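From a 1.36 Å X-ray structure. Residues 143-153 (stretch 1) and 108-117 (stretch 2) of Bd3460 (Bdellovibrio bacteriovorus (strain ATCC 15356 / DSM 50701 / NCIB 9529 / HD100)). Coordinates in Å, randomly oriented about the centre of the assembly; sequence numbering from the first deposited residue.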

ATOM      1  N   LYS B 143       8.575 -17.192   1.497  1.00 18.69           N
ATOM      2  CA  LYS B 143       9.446 -18.301   1.804  1.00 20.80           C
ATOM      3  C   LYS B 143       9.962 -18.285   3.241  1.00 19.99           C
ATOM      4  O   LYS B 143      10.034 -19.327   3.875  1.00 20.88           O
ATOM      5  CB  LYS B 143      10.636 -18.303   0.805  1.00 25.36           C
ATOM      6  CG  LYS B 143      11.660 -19.407   0.982  1.00 30.88           C
ATOM      7  CD  LYS B 143      12.931 -19.131   0.162  1.00 37.25           C
ATOM      8  CE  LYS B 143      12.991 -19.897  -1.147  1.00 42.78           C
ATOM      9  NZ  LYS B 143      14.416 -20.141  -1.515  1.00 48.02           N
ATOM     10  N   LYS B 144      10.298 -17.109   3.749  1.00 19.41           N
ATOM     11  CA  LYS B 144      10.830 -16.991   5.104  1.00 19.85           C
ATOM     12  C   LYS B 144       9.799 -17.498   6.109  1.00 18.31           C
ATOM     13  O   LYS B 144      10.147 -18.259   6.998  1.00 18.77           O
ATOM     14  CB  LYS B 144      11.209 -15.542   5.398  1.00 22.01           C
ATOM     15  CG  LYS B 144      11.740 -15.295   6.807  1.00 25.30           C
ATOM     16  CD  LYS B 144      12.216 -13.858   6.975  1.00 30.95           C
ATOM     17  CE  LYS B 144      12.704 -13.600   8.393  1.00 36.98           C
ATOM     18  NZ  LYS B 144      13.159 -12.194   8.579  1.00 45.20           N
ATOM     19  N   THR B 145       8.538 -17.089   5.971  1.00 16.96           N
ATOM     20  CA  THR B 145       7.514 -17.541   6.905  1.00 15.86           C
ATOM     21  C   THR B 145       7.173 -19.012   6.701  1.00 16.12           C
ATOM     22  O   THR B 145       6.971 -19.734   7.660  1.00 16.88           O
ATOM     23  CB  THR B 145       6.283 -16.622   6.883  1.00 15.90           C
ATOM     24  OG1 THR B 145       6.644 -15.363   7.454  1.00 18.60           O
ATOM     25  CG2 THR B 145       5.143 -17.190   7.710  1.00 15.97           C
ATOM     26  N   ALA B 146       7.175 -19.480   5.460  1.00 15.95           N
ATOM     27  CA  ALA B 146       6.971 -20.903   5.231  1.00 17.32           C
ATOM     28  C   ALA B 146       8.049 -21.719   5.998  1.00 17.66           C
ATOM     29  O   ALA B 146       7.747 -22.744   6.616  1.00 18.51           O
ATOM     30  CB  ALA B 146       7.003 -21.208   3.731  1.00 19.10           C
ATOM     31  N   GLU B 147       9.304 -21.278   5.909  1.00 18.17           N
ATOM     32  CA  GLU B 147      10.428 -21.909   6.641  1.00 18.98           C
ATOM     33  C   GLU B 147      10.219 -21.825   8.158  1.00 19.20           C
ATOM     34  O   GLU B 147      10.454 -22.794   8.858  1.00 20.67           O
ATOM     35  CB  GLU B 147      11.775 -21.299   6.221  1.00 21.82           C
ATOM     36  CG  GLU B 147      12.155 -21.647   4.807  1.00 25.67           C
ATOM     37  CD  GLU B 147      13.475 -21.113   4.331  1.00 32.14           C
ATOM     38  OE1 GLU B 147      13.901 -20.023   4.756  1.00 39.13           O
ATOM     39  OE2 GLU B 147      14.087 -21.798   3.482  1.00 39.92           O
ATOM     40  N   SER B 148       9.784 -20.672   8.659  1.00 17.98           N
ATOM     41  CA  SER B 148       9.517 -20.539  10.078  1.00 18.84           C
ATOM     42  C   SER B 148       8.447 -21.502  10.573  1.00 17.15           C
ATOM     43  O   SER B 148       8.545 -22.034  11.681  1.00 19.69           O
ATOM     44  CB  SER B 148       9.162 -19.105  10.440  1.00 19.33           C
ATOM     45  OG  SER B 148      10.269 -18.226  10.208  1.00 21.14           O
ATOM     46  N   ILE B 149       7.429 -21.710   9.764  1.00 17.04           N
ATOM     47  CA  ILE B 149       6.378 -22.670  10.106  1.00 16.35           C
ATOM     48  C   ILE B 149       6.950 -24.088  10.184  1.00 17.10           C
ATOM     49  O   ILE B 149       6.704 -24.814  11.140  1.00 17.73           O
ATOM     50  CB  ILE B 149       5.208 -22.548   9.108  1.00 16.21           C
ATOM     51  CG1 ILE B 149       4.483 -21.222   9.313  1.00 15.66           C
ATOM     52  CG2 ILE B 149       4.264 -23.732   9.201  1.00 16.36           C
ATOM     53  CD1 ILE B 149       3.596 -20.831   8.161  1.00 16.08           C
ATOM     54  N   LEU B 150       7.711 -24.484   9.174  1.00 17.68           N
ATOM     55  CA  LEU B 150       8.279 -25.832   9.145  1.00 18.00           C
ATOM     56  C   LEU B 150       9.284 -26.067  10.273  1.00 19.72           C
ATOM     57  O   LEU B 150       9.428 -27.170  10.765  1.00 21.01           O
ATOM     58  CB  LEU B 150       8.963 -26.109   7.809  1.00 18.57           C
ATOM     59  CG  LEU B 150       7.995 -26.175   6.620  1.00 18.77           C
ATOM     60  CD1 LEU B 150       8.823 -26.394   5.357  1.00 20.73           C
ATOM     61  CD2 LEU B 150       6.951 -27.256   6.785  1.00 20.90           C
ATOM     62  N   ALA B 151       9.960 -25.013  10.698  1.00 20.13           N
ATOM     63  CA  ALA B 151      10.899 -25.126  11.818  1.00 21.46           C
ATOM     64  C   ALA B 151      10.161 -25.523  13.102  1.00 22.45           C
ATOM     65  O   ALA B 151      10.736 -26.126  13.981  1.00 26.28           O
ATOM     66  CB  ALA B 151      11.638 -23.813  12.003  1.00 23.53           C
ATOM     67  N   LYS B 152       8.885 -25.159  13.213  1.00 23.64           N
ATOM     68  CA  LYS B 152       8.064 -25.550  14.381  1.00 23.36           C
ATOM     69  C   LYS B 152       7.424 -26.934  14.250  1.00 23.64           C
ATOM     70  O   LYS B 152       7.103 -27.576  15.242  1.00 28.10           O
ATOM     71  CB  LYS B 152       6.978 -24.500  14.665  1.00 23.99           C
ATOM     72  CG  LYS B 152       7.506 -23.104  14.962  1.00 24.70           C
ATOM     73  CD  LYS B 152       8.147 -23.062  16.330  1.00 27.28           C
ATOM     74  CE  LYS B 152       8.695 -21.683  16.613  1.00 30.36           C
ATOM     75  NZ  LYS B 152       9.346 -21.637  17.931  1.00 37.46           N
ATOM     76  N   ASN B 153       7.204 -27.376  13.017  1.00 21.46           N
ATOM     77  CA  ASN B 153       6.554 -28.634  12.748  1.00 20.63           C
ATOM     78  C   ASN B 153       6.922 -29.081  11.331  1.00 19.30           C
ATOM     79  O   ASN B 153       6.283 -28.671  10.363  1.00 18.54           O
ATOM     80  CB  ASN B 153       5.045 -28.495  12.957  1.00 21.53           C
ATOM     81  CG  ASN B 153       4.297 -29.802  12.814  1.00 21.79           C
ATOM     82  OD1 ASN B 153       4.751 -30.732  12.145  1.00 24.29           O
ATOM     83  ND2 ASN B 153       3.083 -29.839  13.384  1.00 23.83           N
TER
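Stretch 2, residues 108-117: AYDVAEELIK

Stretch 2 packs as a second α-helix alongside the helix of stretch 1, the two running in nearly the same direction. Their N-to-C vectors differ by 16°, with a signed crossing angle of 16°, and the axes approach to 9.9 Å. The contact buries 391 Å² summed over both sides, and its register is set by two pairs one helical turn apart: Thr145 CA lies 6.4 Å from Glu113 CA, and Ser148 CA lies 7.4 Å from Ile116 CA.

Ala108 occupies the N-cap position and does not reach stretch 1. Its carbonyl nevertheless starts the helical hydrogen-bond ladder, accepting from the backbone of the residue four places on, with Ala112 N 2.9 Å from Ala108 O. From Tyr109 to Lys117 the backbone stays close to ideal helical values, and the i to i+4 bonds continue without a break to Lys117 N, 3.0 Å from Glu113 O.

Tyr109 is the first residue to touch the partner helix. Its CA-to-CB bond points toward stretch 1, and with chi1 at -78° (m) its ring presents an edge to Thr145, whose OG1 lies near the ring plane, 3.4 Å from Tyr109 CD1. Asp110 points away and Val111 is out of reach, as expected for the side of a helix turned from its neighbour. Ala112 returns to the interface; its CB is 4.1 Å from Thr145 CG2.

Glu113 provides the polar centre of the contact. Its chi1 and chi2 are both m, a folded conformation that brings the carboxylate to two hydroxyls on successive turns of stretch 1. Thr145 OG1 donates a hydrogen bond to Glu113 OE2 at 2.8 Å, and Ser148 OG donates another to Glu113 OE1, also at 2.8 Å. Each carboxylate oxygen thus takes one hydroxyl, so that the side chain bridges positions i and i+3 of the opposing helix. The extended Lys144, with all four chi angles t, passes nearby, with its CE 3.9 Å from Glu113 OE1. Thr145 in turn acts as a knob, its side chain sitting among Tyr109, Ala112, Glu113 and Ile116.

Glu114 and Leu115 lie out of reach of stretch 1 and make no contact. Ile116 then supplies the reciprocal knob, fitting among Thr145, Ser148, Ile149 and Lys152, and it has the largest area covered by the other stretch. Its CD1 is 3.9 Å from Ile149 CG1, an apolar contact, and 4.1 Å from Thr145 CG2; the same Ile116 CD1 lies 4.2 Å from Ser148 CB. The other branch faces the C-terminal part of stretch 1, with Ile116 CG2 4.0 Å from Lys152 CE. The aliphatic portion of that lysine therefore covers the isoleucine at the end of the contact. Lys117 points away and makes no contact with stretch 1.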

ATOM      1  N   ALA B 108       0.750  -9.913   5.963  1.00 15.54           N
ATOM      2  CA  ALA B 108       1.471  -9.241   7.035  1.00 15.26           C
ATOM      3  C   ALA B 108       2.507 -10.205   7.598  1.00 15.03           C
ATOM      4  O   ALA B 108       2.395 -10.715   8.701  1.00 15.78           O
ATOM      5  CB  ALA B 108       0.531  -8.757   8.110  1.00 15.00           C
ATOM      6  N   TYR B 109       3.527 -10.468   6.795  1.00 16.08           N
ATOM      7  CA  TYR B 109       4.500 -11.492   7.124  1.00 15.91           C
ATOM      8  C   TYR B 109       5.501 -11.071   8.190  1.00 16.64           C
ATOM      9  O   TYR B 109       5.992 -11.926   8.915  1.00 17.81           O
ATOM     10  CB  TYR B 109       5.178 -11.986   5.848  1.00 15.95           C
ATOM     11  CG  TYR B 109       4.276 -12.950   5.104  1.00 16.07           C
ATOM     12  CD1 TYR B 109       4.081 -14.242   5.578  1.00 16.19           C
ATOM     13  CD2 TYR B 109       3.566 -12.573   3.951  1.00 16.64           C
ATOM     14  CE1 TYR B 109       3.252 -15.144   4.939  1.00 16.02           C
ATOM     15  CE2 TYR B 109       2.720 -13.466   3.307  1.00 15.24           C
ATOM     16  CZ  TYR B 109       2.569 -14.752   3.792  1.00 15.48           C
ATOM     17  OH  TYR B 109       1.775 -15.679   3.170  1.00 15.71           O
ATOM     18  N   ASP B 110       5.744  -9.773   8.340  1.00 17.81           N
ATOM     19  CA  ASP B 110       6.458  -9.301   9.536  1.00 18.82           C
ATOM     20  C   ASP B 110       5.713  -9.645  10.837  1.00 17.67           C
ATOM     21  O   ASP B 110       6.310 -10.106  11.830  1.00 19.36           O
ATOM     22  CB  ASP B 110       6.749  -7.788   9.453  1.00 21.07           C
ATOM     23  CG  ASP B 110       5.446  -6.882   9.205  1.00 26.10           C
ATOM     24  OD1 ASP B 110       4.313  -7.357   8.771  1.00 27.10           O
ATOM     25  OD2 ASP B 110       5.589  -5.658   9.460  1.00 33.87           O
ATOM     26  N   VAL B 111       4.405  -9.436  10.818  1.00 17.24           N
ATOM     27  CA  VAL B 111       3.566  -9.777  11.944  1.00 16.65           C
ATOM     28  C   VAL B 111       3.565 -11.290  12.149  1.00 15.93           C
ATOM     29  O   VAL B 111       3.671 -11.791  13.285  1.00 16.11           O
ATOM     30  CB  VAL B 111       2.134  -9.233  11.777  1.00 16.63           C
ATOM     31  CG1 VAL B 111       1.224  -9.825  12.837  1.00 16.73           C
ATOM     32  CG2 VAL B 111       2.114  -7.712  11.860  1.00 17.90           C
ATOM     33  N   ALA B 112       3.455 -12.029  11.061  1.00 14.86           N
ATOM     34  CA  ALA B 112       3.427 -13.491  11.163  1.00 15.78           C
ATOM     35  C   ALA B 112       4.719 -13.964  11.857  1.00 15.66           C
ATOM     36  O   ALA B 112       4.662 -14.825  12.760  1.00 16.13           O
ATOM     37  CB  ALA B 112       3.308 -14.140   9.787  1.00 15.79           C
ATOM     38  N   GLU B 113       5.876 -13.435  11.436  1.00 17.22           N
ATOM     39  CA  GLU B 113       7.129 -13.813  12.075  1.00 17.91           C
ATOM     40  C   GLU B 113       7.141 -13.514  13.551  1.00 17.34           C
ATOM     41  O   GLU B 113       7.608 -14.346  14.335  1.00 18.65           O
ATOM     42  CB  GLU B 113       8.345 -13.181  11.393  1.00 17.79           C
ATOM     43  CG  GLU B 113       8.599 -13.739  10.000  1.00 19.71           C
ATOM     44  CD  GLU B 113       9.000 -15.189  10.057  1.00 23.60           C
ATOM     45  OE1 GLU B 113      10.112 -15.484  10.535  1.00 29.59           O
ATOM     46  OE2 GLU B 113       8.163 -16.030   9.704  1.00 25.86           O
ATOM     47  N   GLU B 114       6.635 -12.339  13.919  1.00 17.32           N
ATOM     48  CA  GLU B 114       6.547 -11.938  15.315  1.00 18.18           C
ATOM     49  C   GLU B 114       5.698 -12.924  16.091  1.00 17.13           C
ATOM     50  O   GLU B 114       6.060 -13.314  17.191  1.00 18.39           O
ATOM     51  CB  GLU B 114       5.980 -10.520  15.423  1.00 18.55           C
ATOM     52  CG  GLU B 114       5.975  -9.934  16.829  1.00 22.68           C
ATOM     53  CD  GLU B 114       7.347  -9.544  17.358  1.00 25.64           C
ATOM     54  OE1 GLU B 114       8.308  -9.400  16.569  1.00 32.15           O
ATOM     55  OE2 GLU B 114       7.447  -9.375  18.587  1.00 33.64           O
ATOM     56  N   LEU B 115       4.540 -13.287  15.548  1.00 15.87           N
ATOM     57  CA  LEU B 115       3.607 -14.189  16.227  1.00 15.42           C
ATOM     58  C   LEU B 115       4.188 -15.585  16.386  1.00 16.72           C
ATOM     59  O   LEU B 115       4.088 -16.202  17.466  1.00 17.08           O
ATOM     60  CB  LEU B 115       2.250 -14.232  15.525  1.00 14.87           C
ATOM     61  CG  LEU B 115       1.417 -12.959  15.686  1.00 15.92           C
ATOM     62  CD1 LEU B 115       0.262 -12.999  14.716  1.00 17.22           C
ATOM     63  CD2 LEU B 115       0.885 -12.775  17.094  1.00 18.97           C
ATOM     64  N   ILE B 116       4.861 -16.071  15.349  1.00 16.92           N
ATOM     65  CA  ILE B 116       5.502 -17.400  15.447  1.00 18.24           C
ATOM     66  C   ILE B 116       6.617 -17.411  16.528  1.00 19.12           C
ATOM     67  O   ILE B 116       6.675 -18.335  17.323  1.00 20.83           O
ATOM     68  CB  ILE B 116       6.041 -17.841  14.058  1.00 18.10           C
ATOM     69  CG1 ILE B 116       4.868 -18.059  13.090  1.00 17.93           C
ATOM     70  CG2 ILE B 116       6.872 -19.121  14.153  1.00 19.31           C
ATOM     71  CD1 ILE B 116       5.268 -18.197  11.641  1.00 18.80           C
ATOM     72  N   LYS B 117       7.464 -16.384  16.556  1.00 19.21           N
ATOM     73  CA  LYS B 117       8.476 -16.241  17.596  1.00 21.19           C
ATOM     74  C   LYS B 117       7.891 -16.110  18.997  1.00 20.72           C
ATOM     75  O   LYS B 117       8.528 -16.483  19.977  1.00 25.47           O
ATOM     76  CB  LYS B 117       9.391 -15.030  17.314  1.00 25.71           C
ATOM     77  CG  LYS B 117      10.301 -15.254  16.120  1.00 30.88           C
ATOM     78  CD  LYS B 117      11.214 -14.081  15.783  1.00 39.15           C
ATOM     79  CE  LYS B 117      10.519 -12.727  15.819  1.00 42.22           C
ATOM     80  NZ  LYS B 117      11.312 -11.677  15.118  1.00 49.90           N
TER